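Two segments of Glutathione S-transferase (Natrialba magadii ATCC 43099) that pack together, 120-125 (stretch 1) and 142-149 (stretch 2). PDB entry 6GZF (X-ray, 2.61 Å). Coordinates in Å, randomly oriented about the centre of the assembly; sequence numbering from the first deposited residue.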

# COMPACT_ATOMS: atom_id res chain seq x y z
N LEU A 120 10.40 -33.24 -2.21
CA LEU A 120 9.26 -34.09 -1.87
C LEU A 120 8.40 -34.38 -3.10
O LEU A 120 7.93 -35.51 -3.28
CB LEU A 120 8.42 -33.43 -0.78
CG LEU A 120 8.99 -33.53 0.63
CD1 LEU A 120 8.34 -32.51 1.55
CD2 LEU A 120 8.80 -34.94 1.17
N TYR A 121 8.20 -33.37 -3.94
CA TYR A 121 7.48 -33.53 -5.19
C TYR A 121 8.17 -34.54 -6.10
O TYR A 121 7.54 -35.46 -6.62
CB TYR A 121 7.34 -32.20 -5.92
CG TYR A 121 6.24 -31.30 -5.40
CD1 TYR A 121 6.39 -30.60 -4.20
CD2 TYR A 121 5.06 -31.13 -6.11
CE1 TYR A 121 5.39 -29.78 -3.72
CE2 TYR A 121 4.05 -30.30 -5.64
CZ TYR A 121 4.22 -29.63 -4.45
OH TYR A 121 3.23 -28.80 -3.98
N VAL A 122 9.48 -34.35 -6.28
CA VAL A 122 10.29 -35.21 -7.14
C VAL A 122 10.23 -36.67 -6.71
O VAL A 122 10.16 -37.57 -7.54
CB VAL A 122 11.76 -34.73 -7.18
CG1 VAL A 122 12.64 -35.74 -7.91
CG2 VAL A 122 11.86 -33.37 -7.84
N ARG A 123 10.25 -36.91 -5.40
CA ARG A 123 10.14 -38.26 -4.88
C ARG A 123 8.78 -38.87 -5.22
O ARG A 123 8.67 -40.05 -5.53
CB ARG A 123 10.36 -38.29 -3.36
CG ARG A 123 10.24 -39.68 -2.76
CD ARG A 123 10.37 -39.65 -1.25
NE ARG A 123 11.70 -40.06 -0.80
CZ ARG A 123 12.72 -39.22 -0.63
NH1 ARG A 123 12.57 -37.93 -0.87
NH2 ARG A 123 13.89 -39.68 -0.21
N ALA A 124 7.74 -38.03 -5.17
CA ALA A 124 6.38 -38.49 -5.44
C ALA A 124 6.11 -38.63 -6.93
O ALA A 124 5.37 -39.52 -7.36
CB ALA A 124 5.37 -37.53 -4.81
N ALA A 125 6.72 -37.76 -7.73
CA ALA A 125 6.55 -37.79 -9.17
C ALA A 125 7.82 -37.32 -9.88
O ALA A 125 7.97 -36.14 -10.19
CB ALA A 125 5.37 -36.94 -9.59
N GLU A 142 2.16 -45.09 1.18
CA GLU A 142 2.51 -45.18 -0.23
C GLU A 142 3.69 -44.26 -0.56
O GLU A 142 4.24 -44.32 -1.66
CB GLU A 142 1.32 -44.83 -1.12
CG GLU A 142 0.57 -46.04 -1.66
CD GLU A 142 -0.30 -45.69 -2.86
OE1 GLU A 142 0.16 -44.92 -3.72
OE2 GLU A 142 -1.44 -46.20 -2.93
N ASP A 143 4.06 -43.42 0.40
CA ASP A 143 5.18 -42.50 0.26
C ASP A 143 5.03 -41.61 -0.97
O ASP A 143 5.88 -41.62 -1.86
CB ASP A 143 6.50 -43.27 0.20
CG ASP A 143 7.71 -42.38 0.41
OD1 ASP A 143 7.62 -41.44 1.23
OD2 ASP A 143 8.76 -42.63 -0.22
N THR A 144 3.95 -40.84 -1.00
CA THR A 144 3.66 -39.96 -2.14
C THR A 144 2.66 -38.87 -1.77
O THR A 144 2.09 -38.88 -0.68
CB THR A 144 3.11 -40.76 -3.34
OG1 THR A 144 2.98 -39.90 -4.47
CG2 THR A 144 1.76 -41.37 -3.00
N ILE A 145 2.45 -37.93 -2.69
CA ILE A 145 1.50 -36.85 -2.48
C ILE A 145 0.07 -37.30 -2.76
O ILE A 145 -0.25 -37.70 -3.88
CB ILE A 145 1.81 -35.63 -3.37
CG1 ILE A 145 3.23 -35.13 -3.12
CG2 ILE A 145 0.80 -34.52 -3.11
CD1 ILE A 145 3.64 -34.00 -4.04
N VAL A 146 -0.79 -37.24 -1.74
CA VAL A 146 -2.20 -37.57 -1.92
C VAL A 146 -2.91 -36.42 -2.63
O VAL A 146 -3.37 -36.57 -3.77
CB VAL A 146 -2.90 -37.85 -0.58
CG1 VAL A 146 -4.41 -37.92 -0.77
CG2 VAL A 146 -2.39 -39.15 0.02
N ASN A 147 -2.99 -35.27 -1.97
CA ASN A 147 -3.69 -34.13 -2.53
C ASN A 147 -2.87 -32.85 -2.42
O ASN A 147 -2.02 -32.72 -1.54
CB ASN A 147 -5.05 -33.95 -1.85
CG ASN A 147 -6.00 -33.09 -2.65
OD1 ASN A 147 -5.93 -31.86 -2.62
ND2 ASN A 147 -6.89 -33.74 -3.40
N ASN A 148 -3.15 -31.91 -3.31
CA ASN A 148 -2.36 -30.69 -3.44
C ASN A 148 -3.26 -29.45 -3.50
O ASN A 148 -2.80 -28.35 -3.80
CB ASN A 148 -1.48 -30.78 -4.68
CG ASN A 148 -0.38 -29.75 -4.70
OD1 ASN A 148 0.00 -29.20 -3.67
ND2 ASN A 148 0.16 -29.48 -5.89
N GLU A 149 -4.54 -29.65 -3.20
CA GLU A 149 -5.53 -28.59 -3.33
C GLU A 149 -6.15 -28.23 -1.98
O GLU A 149 -6.73 -29.09 -1.31
CB GLU A 149 -6.62 -29.02 -4.31
CG GLU A 149 -6.08 -29.45 -5.66
CD GLU A 149 -5.81 -28.28 -6.58
OE1 GLU A 149 -6.39 -27.21 -6.34
OE2 GLU A 149 -5.02 -28.44 -7.54

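No clear hydrogen bond joins these two stretches; they are held by apolar packing, a CH-pi contact and one long salt bridge. The last turn of a helix, residues 120-124, lies across a strand that begins at Thr-144. The two axes run almost at right angles, at 97°, and approach to 7.4 Å. Backbones come nearest where Ala-124 CA lies 4.5 Å from Thr-144 CA. Closing the last turn, Ala-124 N donates to Leu-120 O at 3.2 Å and Ala-125 N to Tyr-121 O at 2.7 Å. Ala-125 then leaves helical geometry, so the contact involves the last turn of the helix.

Ala-124 points its CB toward the strand. Ala-124 CB lies 3.4 Å from Thr-144 OG1, 3.6 Å from Ile-145 N and 3.6 Å from Ile-145 CG1, so a single carbon meets a hydroxyl, a backbone amide and an aliphatic chain together. Such a methyl can offer van der Waals contact but no hydrogen bond.

Ile-145 also points toward the helix and has the largest area covered by the other stretch, 63 Å². Its chi1 is m and its chi2 t, an extended chain that carries CD1 beyond CG1 to the ring of Tyr-121. Ile-145 CD1 stands 4.0 Å from the Tyr-121 ring centroid, 17° off the ring normal, so the methyl sits over the face and its C-H bonds can meet the pi electrons. The closest atoms of this pair are Tyr-121 CD2 and Ile-145 CD1, at 3.8 Å. Ile-145 therefore touches two residues three positions apart on the helix, Ala-124 and Tyr-121; CD1, which sits over the tyrosine ring, is also within contact distance of the alanine methyl.

Tyr-121 reaches this place indirectly. Its CA-to-CB bond points away from the strand, but with chi1 at -79° (m) the end of the side chain comes nearer, and the ring extends along the second stretch to the buried Asn-148. There Tyr-121 OH lies 3.3 Å from Asn-148 OD1 as modelled; the Asn-148 amide is probably turned over, so the bonding between them remains open. The tyrosine hydroxyl is in any case hydrogen-bonded elsewhere in the structure.

At the more exposed end, Arg-123 and Asp-143 supply the charged pairing. Both have CA-to-CB bonds directed sideways, yet the ends of both side chains come nearer the opposing stretch. Arg-123 CD lies 3.5 Å from Asp-143 OD2, while Arg-123 NE is 3.9 Å from the same oxygen, making a long salt bridge at the guanidinium edge. At that separation opposite charges still attract. Asp-143, with phi/psi of 56/60, precedes the strand. Farther along, Glu-149 N donates to Asn-147 OD1 at 2.7 Å, a bond that ties together the end of the second stretch, where Glu-149 occupies the N-cap position of the next helix.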